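Local coordinates for protein HP0420 homologue (Helicobacter felis, PDB 3LW3) that is of unknown function but adopts a hotdog fold, so it may bind or process an acyl-thioester-like ligand, as many proteins of that fold do, at residues B[109-114]-B[127-132]; B[16-21]-B[68-73]; B[39-44]-B[95-100]; B[85-90]-B[120-125]; B[44-49]-B[90-95]. All coordinates share one frame; numbering follows the deposited sequence.

Contact 1: B[109-114]-B[127-132]; sequences KSTIRV and DFEILV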
# COMPACT_ATOMS: atom_id res chain seq x y z
N LYS B 109 2.93 18.51 8.31
CA LYS B 109 3.37 17.36 7.53
C LYS B 109 4.67 16.75 8.03
O LYS B 109 5.51 17.42 8.64
CB LYS B 109 3.46 17.68 6.04
CG LYS B 109 4.55 18.63 5.68
CD LYS B 109 4.53 19.02 4.18
CE LYS B 109 5.78 19.85 3.83
NZ LYS B 109 5.46 21.11 3.06
N SER B 110 4.80 15.46 7.79
CA SER B 110 6.07 14.76 8.02
C SER B 110 6.50 13.87 6.86
O SER B 110 5.66 13.46 6.04
CB SER B 110 5.97 13.90 9.29
OG SER B 110 5.64 14.69 10.41
N THR B 111 7.80 13.58 6.81
CA THR B 111 8.38 12.58 5.93
C THR B 111 8.91 11.46 6.83
O THR B 111 9.57 11.72 7.85
CB THR B 111 9.55 13.13 5.10
OG1 THR B 111 9.15 14.33 4.41
CG2 THR B 111 10.04 12.09 4.10
N ILE B 112 8.62 10.22 6.43
CA ILE B 112 8.98 9.03 7.21
C ILE B 112 9.66 8.07 6.24
O ILE B 112 9.15 7.80 5.14
CB ILE B 112 7.74 8.34 7.87
CG1 ILE B 112 7.07 9.21 8.95
CG2 ILE B 112 8.14 7.03 8.59
CD1 ILE B 112 6.56 10.46 8.58
N ARG B 113 10.83 7.58 6.63
CA ARG B 113 11.57 6.61 5.83
C ARG B 113 11.29 5.21 6.39
O ARG B 113 11.29 5.00 7.60
CB ARG B 113 13.07 6.95 5.91
CG ARG B 113 14.00 5.83 5.63
CD ARG B 113 14.37 5.76 4.23
NE ARG B 113 14.61 7.07 3.63
CZ ARG B 113 15.76 7.49 3.11
NH1 ARG B 113 16.86 6.71 3.15
NH2 ARG B 113 15.83 8.70 2.55
N VAL B 114 11.04 4.25 5.50
CA VAL B 114 10.73 2.89 5.91
C VAL B 114 11.69 1.92 5.22
O VAL B 114 11.94 2.03 4.02
CB VAL B 114 9.27 2.48 5.64
CG1 VAL B 114 9.03 1.07 6.10
CG2 VAL B 114 8.30 3.41 6.38
N ASP B 127 10.12 6.30 1.10
CA ASP B 127 9.80 7.53 1.84
C ASP B 127 8.31 7.85 1.69
O ASP B 127 7.77 7.81 0.57
CB ASP B 127 10.65 8.70 1.35
CG ASP B 127 12.12 8.50 1.68
OD1 ASP B 127 12.42 8.26 2.85
OD2 ASP B 127 12.99 8.51 0.78
N PHE B 128 7.64 8.12 2.81
CA PHE B 128 6.21 8.42 2.83
C PHE B 128 6.04 9.86 3.30
O PHE B 128 6.72 10.30 4.22
CB PHE B 128 5.48 7.49 3.81
CG PHE B 128 5.52 6.05 3.38
CD1 PHE B 128 4.45 5.49 2.74
CD2 PHE B 128 6.70 5.30 3.55
CE1 PHE B 128 4.51 4.17 2.28
CE2 PHE B 128 6.78 3.99 3.12
CZ PHE B 128 5.69 3.44 2.45
N GLU B 129 5.11 10.58 2.70
CA GLU B 129 4.80 11.93 3.15
C GLU B 129 3.44 11.79 3.82
O GLU B 129 2.52 11.14 3.27
CB GLU B 129 4.74 12.92 1.99
CG GLU B 129 5.95 12.86 1.07
CD GLU B 129 7.24 13.32 1.71
OE1 GLU B 129 7.13 14.19 2.61
OE2 GLU B 129 8.35 12.82 1.32
N ILE B 130 3.31 12.38 5.02
CA ILE B 130 2.11 12.30 5.80
C ILE B 130 1.62 13.69 6.12
O ILE B 130 2.43 14.52 6.51
CB ILE B 130 2.30 11.48 7.11
CG1 ILE B 130 2.68 10.00 6.77
CG2 ILE B 130 1.08 11.63 8.00
CD1 ILE B 130 3.13 9.18 7.97
N LEU B 131 0.33 13.95 5.90
CA LEU B 131 -0.30 15.25 6.25
C LEU B 131 -1.11 15.13 7.55
O LEU B 131 -1.78 14.10 7.79
CB LEU B 131 -1.22 15.74 5.13
CG LEU B 131 -0.66 15.97 3.73
CD1 LEU B 131 -1.72 16.58 2.82
CD2 LEU B 131 0.63 16.81 3.74
N VAL B 132 -1.07 16.17 8.39
CA VAL B 132 -1.80 16.14 9.63
C VAL B 132 -2.79 17.29 9.60
O VAL B 132 -2.43 18.40 9.25
CB VAL B 132 -0.88 16.26 10.85
CG1 VAL B 132 -1.68 16.31 12.12
CG2 VAL B 132 0.11 15.07 10.88

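Contact 2: B[16-21]-B[68-73]; sequences LLVCTR and ALCALN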
# COMPACT_ATOMS: atom_id res chain seq x y z
N LEU B 16 -1.85 3.57 20.67
CA LEU B 16 -1.78 3.79 19.21
C LEU B 16 -3.01 4.60 18.79
O LEU B 16 -4.16 4.16 18.98
CB LEU B 16 -1.71 2.46 18.50
CG LEU B 16 -1.56 2.61 16.99
CD1 LEU B 16 -0.15 3.06 16.73
CD2 LEU B 16 -1.85 1.28 16.33
N LEU B 17 -2.76 5.78 18.24
CA LEU B 17 -3.81 6.73 17.87
C LEU B 17 -4.25 6.64 16.42
O LEU B 17 -5.32 7.16 16.07
CB LEU B 17 -3.31 8.17 18.13
CG LEU B 17 -2.82 8.48 19.55
CD1 LEU B 17 -2.73 10.00 19.74
CD2 LEU B 17 -3.72 7.83 20.57
N VAL B 18 -3.44 6.02 15.57
CA VAL B 18 -3.69 6.03 14.13
C VAL B 18 -4.30 4.70 13.66
O VAL B 18 -4.11 3.65 14.26
CB VAL B 18 -2.37 6.39 13.38
CG1 VAL B 18 -1.38 5.26 13.51
CG2 VAL B 18 -2.64 6.83 11.95
N CYS B 19 -5.03 4.75 12.55
CA CYS B 19 -5.65 3.57 11.95
C CYS B 19 -6.42 2.70 12.95
O CYS B 19 -6.24 1.50 13.04
CB CYS B 19 -4.63 2.74 11.16
SG CYS B 19 -4.13 3.56 9.56
N THR B 20 -7.33 3.34 13.66
CA THR B 20 -8.09 2.59 14.64
C THR B 20 -8.94 1.45 14.05
O THR B 20 -9.27 0.52 14.78
CB THR B 20 -8.93 3.49 15.56
OG1 THR B 20 -9.95 4.17 14.82
CG2 THR B 20 -8.01 4.50 16.27
N ARG B 21 -9.29 1.51 12.77
CA ARG B 21 -10.14 0.47 12.21
C ARG B 21 -9.34 -0.63 11.50
O ARG B 21 -9.92 -1.61 11.07
CB ARG B 21 -11.17 1.05 11.22
CG ARG B 21 -12.02 2.21 11.72
CD ARG B 21 -13.27 1.74 12.47
NE ARG B 21 -13.97 0.62 11.82
CZ ARG B 21 -15.02 0.74 10.99
NH1 ARG B 21 -15.52 1.94 10.68
NH2 ARG B 21 -15.57 -0.36 10.47
N ALA B 68 4.83 3.46 8.72
CA ALA B 68 5.03 4.92 8.54
C ALA B 68 4.03 5.70 9.42
O ALA B 68 4.43 6.58 10.18
CB ALA B 68 4.88 5.28 7.08
N LEU B 69 2.74 5.38 9.34
CA LEU B 69 1.71 6.06 10.16
C LEU B 69 1.99 5.88 11.65
O LEU B 69 1.85 6.82 12.42
CB LEU B 69 0.31 5.59 9.76
CG LEU B 69 -0.13 6.15 8.40
CD1 LEU B 69 -1.34 5.41 7.71
CD2 LEU B 69 -0.46 7.63 8.61
N CYS B 70 2.39 4.68 12.07
CA CYS B 70 2.69 4.43 13.48
C CYS B 70 3.90 5.21 14.03
O CYS B 70 3.94 5.56 15.23
CB CYS B 70 2.88 2.94 13.73
SG CYS B 70 1.40 1.96 13.53
N ALA B 71 4.87 5.50 13.19
CA ALA B 71 6.04 6.26 13.62
C ALA B 71 5.67 7.68 14.06
O ALA B 71 6.29 8.21 15.00
CB ALA B 71 7.09 6.34 12.45
N LEU B 72 4.72 8.28 13.35
CA LEU B 72 4.24 9.62 13.69
C LEU B 72 3.11 9.55 14.75
O LEU B 72 3.05 10.38 15.67
CB LEU B 72 3.75 10.34 12.44
CG LEU B 72 3.20 11.74 12.67
CD1 LEU B 72 4.33 12.55 13.25
CD2 LEU B 72 2.74 12.26 11.34
N ASN B 73 2.24 8.55 14.62
CA ASN B 73 1.19 8.25 15.59
C ASN B 73 0.29 9.46 15.93
O ASN B 73 0.07 9.75 17.09
CB ASN B 73 1.77 7.65 16.88
CG ASN B 73 0.70 7.06 17.80
OD1 ASN B 73 0.88 7.05 19.02
ND2 ASN B 73 -0.41 6.64 17.24

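Contact 3: B[39-44]-B[95-100]; sequences TVCLTP and EIYFNA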
# COMPACT_ATOMS: atom_id res chain seq x y z
N THR B 39 7.95 -0.31 14.32
CA THR B 39 8.26 -1.55 13.58
C THR B 39 7.00 -2.38 13.51
O THR B 39 6.31 -2.55 14.51
CB THR B 39 9.36 -2.38 14.27
OG1 THR B 39 10.59 -1.67 14.27
CG2 THR B 39 9.59 -3.67 13.59
N VAL B 40 6.69 -2.87 12.32
CA VAL B 40 5.64 -3.88 12.14
C VAL B 40 6.26 -5.08 11.45
O VAL B 40 7.31 -4.96 10.75
CB VAL B 40 4.43 -3.34 11.35
CG1 VAL B 40 3.96 -1.99 11.92
CG2 VAL B 40 4.74 -3.23 9.85
N CYS B 41 5.60 -6.23 11.56
CA CYS B 41 6.10 -7.45 10.96
C CYS B 41 5.03 -8.11 10.08
O CYS B 41 3.92 -8.41 10.53
CB CYS B 41 6.57 -8.43 12.03
SG CYS B 41 7.31 -9.91 11.27
N LEU B 42 5.37 -8.31 8.81
CA LEU B 42 4.48 -8.98 7.87
C LEU B 42 4.95 -10.40 7.61
O LEU B 42 6.04 -10.61 7.12
CB LEU B 42 4.44 -8.23 6.55
CG LEU B 42 3.69 -8.92 5.40
CD1 LEU B 42 2.25 -9.01 5.70
CD2 LEU B 42 3.93 -8.21 4.08
N THR B 43 4.09 -11.35 7.94
CA THR B 43 4.27 -12.75 7.54
C THR B 43 3.20 -13.08 6.47
O THR B 43 2.01 -13.24 6.78
CB THR B 43 4.29 -13.66 8.79
OG1 THR B 43 3.27 -13.25 9.73
CG2 THR B 43 5.63 -13.48 9.52
N PRO B 44 3.60 -13.02 5.17
CA PRO B 44 2.55 -13.00 4.15
C PRO B 44 1.69 -14.25 4.16
O PRO B 44 2.22 -15.33 4.38
CB PRO B 44 3.33 -12.90 2.86
CG PRO B 44 4.59 -12.16 3.24
CD PRO B 44 4.92 -12.74 4.59
N GLU B 95 9.21 -13.79 6.91
CA GLU B 95 8.95 -12.69 7.86
C GLU B 95 9.64 -11.42 7.42
O GLU B 95 10.88 -11.37 7.39
CB GLU B 95 9.51 -13.04 9.24
CG GLU B 95 8.76 -14.12 9.91
CD GLU B 95 9.17 -14.27 11.36
OE1 GLU B 95 10.14 -13.58 11.83
OE2 GLU B 95 8.48 -15.07 12.03
N ILE B 96 8.87 -10.39 7.10
CA ILE B 96 9.47 -9.07 6.72
C ILE B 96 9.25 -8.01 7.81
O ILE B 96 8.08 -7.68 8.10
CB ILE B 96 8.85 -8.54 5.42
CG1 ILE B 96 8.80 -9.65 4.36
CG2 ILE B 96 9.63 -7.37 4.89
CD1 ILE B 96 10.21 -10.22 4.05
N TYR B 97 10.33 -7.50 8.41
CA TYR B 97 10.22 -6.41 9.42
C TYR B 97 10.33 -5.04 8.74
O TYR B 97 11.32 -4.74 8.05
CB TYR B 97 11.33 -6.57 10.46
CG TYR B 97 11.03 -7.69 11.42
CD1 TYR B 97 10.26 -7.48 12.56
CD2 TYR B 97 11.48 -8.98 11.14
CE1 TYR B 97 9.96 -8.50 13.44
CE2 TYR B 97 11.18 -10.01 11.99
CZ TYR B 97 10.44 -9.76 13.14
OH TYR B 97 10.14 -10.81 13.99
N PHE B 98 9.30 -4.21 8.93
CA PHE B 98 9.35 -2.85 8.40
C PHE B 98 9.62 -1.87 9.52
O PHE B 98 8.82 -1.75 10.45
CB PHE B 98 8.04 -2.46 7.72
CG PHE B 98 7.74 -3.28 6.47
CD1 PHE B 98 8.11 -2.82 5.20
CD2 PHE B 98 7.11 -4.52 6.57
CE1 PHE B 98 7.83 -3.58 4.08
CE2 PHE B 98 6.84 -5.28 5.38
CZ PHE B 98 7.17 -4.78 4.17
N ASN B 99 10.74 -1.16 9.41
CA ASN B 99 11.20 -0.20 10.43
C ASN B 99 11.06 1.22 9.87
O ASN B 99 11.73 1.55 8.89
CB ASN B 99 12.67 -0.51 10.75
CG ASN B 99 12.88 -1.94 11.23
OD1 ASN B 99 12.09 -2.45 12.04
ND2 ASN B 99 13.91 -2.61 10.71
N ALA B 100 10.17 2.01 10.49
CA ALA B 100 9.90 3.40 10.08
C ALA B 100 10.66 4.35 11.00
O ALA B 100 10.68 4.17 12.24
CB ALA B 100 8.45 3.68 10.19

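Contact 4: B[85-90]-B[120-125]; sequences NLLAPI and EIKVFE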
# COMPACT_ATOMS: atom_id res chain seq x y z
N ASN B 85 10.69 1.47 -3.33
CA ASN B 85 11.43 0.46 -4.11
C ASN B 85 11.17 -0.91 -3.49
O ASN B 85 11.40 -1.13 -2.28
CB ASN B 85 12.94 0.72 -4.08
CG ASN B 85 13.31 2.05 -4.70
OD1 ASN B 85 14.14 2.78 -4.16
ND2 ASN B 85 12.70 2.38 -5.81
N LEU B 86 10.64 -1.80 -4.32
CA LEU B 86 10.36 -3.17 -3.93
C LEU B 86 11.55 -3.96 -4.43
O LEU B 86 11.64 -4.31 -5.62
CB LEU B 86 9.03 -3.68 -4.50
CG LEU B 86 7.79 -3.00 -3.89
CD1 LEU B 86 7.62 -1.56 -4.24
CD2 LEU B 86 6.48 -3.73 -4.25
N LEU B 87 12.53 -4.19 -3.55
CA LEU B 87 13.85 -4.69 -4.01
C LEU B 87 13.89 -6.16 -4.42
O LEU B 87 14.78 -6.58 -5.16
CB LEU B 87 14.95 -4.38 -2.98
CG LEU B 87 15.07 -2.91 -2.61
CD1 LEU B 87 16.10 -2.67 -1.55
CD2 LEU B 87 15.47 -2.15 -3.85
N ALA B 88 12.95 -6.94 -3.92
CA ALA B 88 12.90 -8.35 -4.23
C ALA B 88 11.49 -8.89 -4.01
O ALA B 88 10.75 -8.35 -3.13
CB ALA B 88 13.88 -9.11 -3.35
N PRO B 89 11.12 -9.96 -4.79
CA PRO B 89 9.80 -10.58 -4.63
C PRO B 89 9.76 -11.36 -3.32
O PRO B 89 10.72 -12.02 -2.97
CB PRO B 89 9.69 -11.54 -5.82
CG PRO B 89 11.08 -11.88 -6.15
CD PRO B 89 11.85 -10.57 -5.92
N ILE B 90 8.65 -11.30 -2.63
CA ILE B 90 8.50 -11.96 -1.34
C ILE B 90 7.53 -13.14 -1.52
O ILE B 90 6.52 -13.02 -2.27
CB ILE B 90 7.97 -10.91 -0.28
CG1 ILE B 90 8.89 -9.70 -0.18
CG2 ILE B 90 7.83 -11.51 1.07
CD1 ILE B 90 10.32 -10.01 -0.00
N GLU B 120 17.43 -9.59 8.29
CA GLU B 120 18.33 -8.45 8.39
C GLU B 120 18.93 -8.01 7.03
O GLU B 120 19.94 -7.32 7.00
CB GLU B 120 19.41 -8.73 9.45
CG GLU B 120 18.74 -9.06 10.80
CD GLU B 120 19.68 -9.35 11.97
OE1 GLU B 120 19.40 -10.32 12.72
OE2 GLU B 120 20.67 -8.61 12.16
N ILE B 121 18.30 -8.42 5.93
CA ILE B 121 18.70 -8.00 4.59
C ILE B 121 17.63 -7.09 4.02
O ILE B 121 16.47 -7.45 4.05
CB ILE B 121 18.86 -9.21 3.67
CG1 ILE B 121 19.86 -10.20 4.30
CG2 ILE B 121 19.27 -8.74 2.28
CD1 ILE B 121 19.64 -11.65 3.89
N LYS B 122 18.01 -5.91 3.54
CA LYS B 122 17.02 -4.94 3.08
C LYS B 122 16.34 -5.47 1.82
O LYS B 122 17.04 -5.82 0.85
CB LYS B 122 17.65 -3.59 2.77
CG LYS B 122 16.60 -2.51 2.52
CD LYS B 122 17.19 -1.12 2.68
CE LYS B 122 18.35 -0.95 1.79
NZ LYS B 122 18.68 0.54 1.67
N VAL B 123 15.01 -5.55 1.82
CA VAL B 123 14.26 -5.99 0.63
C VAL B 123 13.19 -4.96 0.19
O VAL B 123 12.50 -5.14 -0.82
CB VAL B 123 13.56 -7.34 0.85
CG1 VAL B 123 14.61 -8.45 1.06
CG2 VAL B 123 12.61 -7.23 2.07
N PHE B 124 13.10 -3.86 0.95
CA PHE B 124 12.16 -2.77 0.65
C PHE B 124 12.74 -1.48 1.19
O PHE B 124 13.33 -1.44 2.28
CB PHE B 124 10.81 -3.06 1.34
CG PHE B 124 9.81 -1.95 1.20
CD1 PHE B 124 8.93 -1.93 0.10
CD2 PHE B 124 9.77 -0.90 2.12
CE1 PHE B 124 8.03 -0.89 -0.07
CE2 PHE B 124 8.85 0.13 1.96
CZ PHE B 124 7.97 0.12 0.88
N GLU B 125 12.54 -0.40 0.45
CA GLU B 125 12.86 0.93 1.02
C GLU B 125 11.90 1.98 0.47
O GLU B 125 11.51 1.92 -0.72
CB GLU B 125 14.34 1.27 0.77
CG GLU B 125 14.65 1.57 -0.67
CD GLU B 125 16.16 1.50 -1.06
OE1 GLU B 125 17.05 1.52 -0.17
OE2 GLU B 125 16.42 1.43 -2.28
O HOH W 1 9.72 -5.59 -1.57

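Contact 5: B[44-49]-B[90-95]; sequences PKEFML and IEIKQE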
# COMPACT_ATOMS: atom_id res chain seq x y z
N PRO B 44 3.60 -13.02 5.17
CA PRO B 44 2.55 -13.00 4.15
C PRO B 44 1.69 -14.25 4.16
O PRO B 44 2.22 -15.33 4.38
CB PRO B 44 3.33 -12.90 2.86
CG PRO B 44 4.59 -12.16 3.24
CD PRO B 44 4.92 -12.74 4.59
N LYS B 45 0.39 -14.06 3.89
CA LYS B 45 -0.61 -15.15 3.84
C LYS B 45 -1.02 -15.43 2.40
O LYS B 45 -0.85 -14.57 1.50
CB LYS B 45 -1.85 -14.78 4.65
CG LYS B 45 -1.56 -14.43 6.16
CD LYS B 45 -0.63 -15.48 6.77
CE LYS B 45 -0.40 -15.18 8.30
NZ LYS B 45 0.14 -13.78 8.57
N GLU B 46 -1.54 -16.64 2.15
CA GLU B 46 -1.96 -17.00 0.80
C GLU B 46 -2.85 -15.97 0.13
O GLU B 46 -2.66 -15.69 -1.07
CB GLU B 46 -2.61 -18.38 0.79
CG GLU B 46 -1.56 -19.45 0.80
CD GLU B 46 -2.13 -20.84 1.15
OE1 GLU B 46 -3.27 -21.14 0.69
OE2 GLU B 46 -1.43 -21.61 1.87
N PHE B 47 -3.79 -15.37 0.88
CA PHE B 47 -4.67 -14.36 0.29
C PHE B 47 -3.96 -13.11 -0.23
O PHE B 47 -4.56 -12.31 -0.94
CB PHE B 47 -5.83 -13.99 1.20
CG PHE B 47 -5.44 -13.25 2.43
CD1 PHE B 47 -5.26 -11.85 2.40
CD2 PHE B 47 -5.25 -13.94 3.63
CE1 PHE B 47 -4.92 -11.15 3.57
CE2 PHE B 47 -4.89 -13.24 4.79
CZ PHE B 47 -4.75 -11.85 4.76
N MET B 48 -2.71 -12.92 0.20
CA MET B 48 -1.89 -11.75 -0.21
C MET B 48 -1.10 -11.92 -1.50
O MET B 48 -0.45 -10.96 -1.99
CB MET B 48 -0.89 -11.43 0.90
CG MET B 48 -1.55 -10.98 2.19
SD MET B 48 -0.35 -10.62 3.47
CE MET B 48 -1.41 -10.12 4.78
N LEU B 49 -1.15 -13.12 -2.09
CA LEU B 49 -0.35 -13.42 -3.28
C LEU B 49 -0.88 -12.78 -4.56
O LEU B 49 -2.10 -12.75 -4.79
CB LEU B 49 -0.30 -14.94 -3.50
CG LEU B 49 0.51 -15.68 -2.44
CD1 LEU B 49 0.29 -17.19 -2.59
CD2 LEU B 49 2.00 -15.34 -2.48
N ILE B 90 8.65 -11.30 -2.63
CA ILE B 90 8.50 -11.96 -1.34
C ILE B 90 7.53 -13.14 -1.52
O ILE B 90 6.52 -13.02 -2.27
CB ILE B 90 7.97 -10.91 -0.28
CG1 ILE B 90 8.89 -9.70 -0.18
CG2 ILE B 90 7.83 -11.51 1.07
CD1 ILE B 90 10.32 -10.01 -0.00
N GLU B 91 7.82 -14.25 -0.84
CA GLU B 91 6.96 -15.44 -0.82
C GLU B 91 6.30 -15.57 0.53
O GLU B 91 6.78 -15.00 1.53
CB GLU B 91 7.81 -16.71 -1.05
CG GLU B 91 8.50 -16.77 -2.38
CD GLU B 91 9.48 -17.94 -2.43
OE1 GLU B 91 10.70 -17.71 -2.34
OE2 GLU B 91 9.00 -19.09 -2.54
N ILE B 92 5.23 -16.38 0.59
CA ILE B 92 4.64 -16.70 1.89
C ILE B 92 5.70 -17.34 2.77
O ILE B 92 6.69 -17.87 2.29
CB ILE B 92 3.41 -17.62 1.76
CG1 ILE B 92 3.79 -18.86 0.98
CG2 ILE B 92 2.21 -16.85 1.14
CD1 ILE B 92 2.68 -19.93 1.00
N LYS B 93 5.49 -17.23 4.08
CA LYS B 93 6.42 -17.76 5.09
C LYS B 93 7.60 -16.86 5.36
O LYS B 93 8.22 -17.00 6.41
CB LYS B 93 6.92 -19.19 4.78
CG LYS B 93 5.82 -20.26 4.77
CD LYS B 93 6.45 -21.65 4.64
CE LYS B 93 5.44 -22.73 4.24
NZ LYS B 93 6.03 -24.14 4.18
N GLN B 94 7.91 -15.91 4.46
CA GLN B 94 8.99 -14.98 4.79
C GLN B 94 8.51 -13.93 5.79
O GLN B 94 7.57 -13.22 5.51
CB GLN B 94 9.51 -14.29 3.52
CG GLN B 94 10.24 -15.20 2.53
CD GLN B 94 10.90 -14.39 1.42
OE1 GLN B 94 10.43 -14.39 0.27
NE2 GLN B 94 12.00 -13.67 1.77
N GLU B 95 9.21 -13.79 6.91
CA GLU B 95 8.95 -12.69 7.86
C GLU B 95 9.64 -11.42 7.42
O GLU B 95 10.88 -11.37 7.39
CB GLU B 95 9.51 -13.04 9.24
CG GLU B 95 8.76 -14.12 9.91
CD GLU B 95 9.17 -14.27 11.36
OE1 GLU B 95 10.14 -13.58 11.83
OE2 GLU B 95 8.48 -15.07 12.03

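Contact 1: B[109-114]-B[127-132]
R113 and D127 meet on one face of a twisted antiparallel pair, with R113 NE 2.6 Å from D127 OD1 in a hydrogen-bonded salt bridge. The guanidinium and carboxylate planes stand 57° apart, so the two groups do not form a flat, two-pronged pair; OD1 is approached on its syn side. R113 reaches this point with CG anti to the backbone N (chi1 157°) and a chain folded at chi2 and chi3. Next along this face, T111 and E129 run side by side in the same direction, and the hydroxyl OG1 of T111 donates to E129 OE1 at 2.7 Å, again on the syn side. K109 adds an apolar touch, its CB lying 3.7 Å from L131 CD2.

The other face is mainly hydrocarbon, apart from the S110 hydroxyl. I112 and I130 cross obliquely and touch through their CD1 methyls (3.7 Å), while V114 CG2 approaches F128 CE2 at 3.6 Å. Between the faces, S110 with I130 and I112 with F128 form hydrogen-bonded pairs; F128 N to I112 O measures 2.8 Å.

These strands are the arms of the hairpin 109-118/121-132. Strand 96-105 flanks the first arm, where T105 bonds the S110 hydroxyl, and strand 77-86 flanks the second. Helix 57-72 packs on the face of I112, F128 and I130, its A64, S65 and A68 against F128.

Contact 2: B[16-21]-B[68-73]
The CA atoms of V18 and N73, 5.6 Å apart, are the nearest such pair between an irregular loop, 16-21, and the C-terminal end of a helix. N73 is the first residue to leave helical geometry, with positive phi (53°), while its N still bonds L69 O at 2.8 Å. C19 likewise has positive phi, which turns the loop just after V18.

V18 lies across L69 at about a right angle: its CG2 methyl meets L69 CB at 3.9 Å and its CG1 sits 3.7 Å from L69 O. The sulfur of C19 continues this apolar patch, 3.8 Å from L69 CD1. On the other flank L16 has CG anti to the backbone N (chi1 -176°), and a chi2 of 73° then turns CD1 to 3.7 Å from C70 SG.

The helix belongs to 57-72, the long helix that the sheet of a hotdog fold wraps around, so the loop before strand 29-34 closes over its last turn. L69 also touches I79 and I130, whereas L16 packs on L30 and F33; the helix end is therefore held between this loop and the sheet.

Beyond the apolar patch the N73 side chain crosses that of L17 at about a right angle and lies beside the L17 backbone. C19 is also tied covalently to the second subunit: its SG forms a disulfide with C50 of that chain, and R21 makes a salt bridge there with D52.

Contact 3: B[39-44]-B[95-100]
C41 and Y97 pack closely on one face of this antiparallel pair: the sulfur SG of C41 stands 3.7 Å from the Y97 ring centroid and 16° from the ring normal, a Cys sulfur-aromatic contact over the face. C41 SG is anti to the backbone N (chi1 -176°), which sets it above the ring, somewhat toward the rim. On the opposite face L42 CB approaches the edge of the F98 ring in its plane, 4.0 Å from CE2, and V40 CG2 touches F98 CB. This side is buried under helix 57-72: V40 meets F66, L42 meets I60 and F98 meets A63.

By contrast, the ends of the C41/Y97 face are polar and partly exposed, as is Y97 itself. T39 and N99 lie side by side, T39 OG1 donating to N99 OD1 at 2.8 Å from 23° outside the carbonyl plane. At the far end T43 and E95 run alongside each other beyond the regular ladder.

Four backbone bonds join V40 with F98 and L42 with I96. Strands 37-42 and 96-105 are thus adjacent although 50 residues separate the segments; the chain between them forms the central helix and strand 77-86 at the far edge, giving the strand order 1-2-4-5-6-3 of a hotdog fold.

Contact 4: B[85-90]-B[120-125]
L87 and V123 meet where both backbones leave regular strand geometry: psi of L87 is -22° and that of V123 is -1°. L87 N bonds V123 O at 2.9 Å, from above the carbonyl plane, and L87 CB sits 3.4 Å from the same oxygen. A water also donates to V123 O (2.9 Å), so two donors grip that atom. F124 CG is anti to the backbone N; ring atom CD1 of F124 lies 3.5 Å from N85 O.

N85 and E125 form a regular hydrogen-bonded pair, N85 N to E125 O being 2.8 Å. Their side chains are set at a slant, with amide and carboxylate planes 67° apart; N85 OD1 and E125 OE2 are two acceptors and make no bond. The other carboxylate oxygen of E125, OE1, takes a salt bridge from K122 NZ at 2.6 Å within its own strand, which probably offsets the charge. Farther along, I90 CD1 lies 4.2 Å from V123 CG2, crossing at about a right angle.

N85 also pairs antiparallel with a strand of the second subunit, so the sheet continues through the interface. V123 and F124 both face G116 of strand 109-118, and this is a classic beta bulge.

Contact 5: B[44-49]-B[90-95]
P44 and I92 bring two irregular segments to a CA-to-CA distance of 4.8 Å, one leading into a 3-10 turn at 46-48 and the other forming a type II beta turn from E91 to Q94. I92 is the main apolar reach between them. I92 CG2, anti to the carbonyl carbon, lies 3.6 Å from P44 O. The same I92 CG2 is 3.9 Å from L49 CD2, where the two side chains cross at about a right angle. The one methyl therefore touches both the start and the end of segment 44-49. The P44 ring adds CG, 4.0 Å from I90 CG2, and also packs on V55.

Between the two segments the contact is apolar; hydrogen bonds brace each one separately. M48 N bonds K45 O at 2.8 Å in the 3-10 turn, and in the other segment the side-chain oxygen OE1 of Q94 accepts from E91 N, also at 2.8 Å, bracing the turn at its first residue. The backbones of I90 and M48 also bond V55 and H56. E46 and L49 pack on R21 of the second subunit.

What results is apolar packing of two connecting loops near one end of the sheet: the link from strand 37-42 toward strand 54-55 rests on the type II turn that joins strands 77-86 and 96-105.

How the contacts relate
Contacts 1, 3 and 4 belong to one antiparallel sheet; contact 2 closes a loop over the helix end, and contact 5 joins two loops. Contacts 1 and 4 share strand 121-132, and F98 and F124 tie contact 3 to contact 4. All five are partly buried; the helix-facing side chains of contacts 1 and 3 are buried, whereas four residues of contact 5 are exposed. The centres of contacts 2 and 3 lie about 8 Å from the chain's, that of contact 5 about 17 Å. The ladders add polar side-chain pairs (two in contact 1, one in contact 3); contacts 2 and 5 are chiefly apolar. Contacts 2, 4 and 5 reach the second subunit, respectively by disulfide, strand pairing and packing.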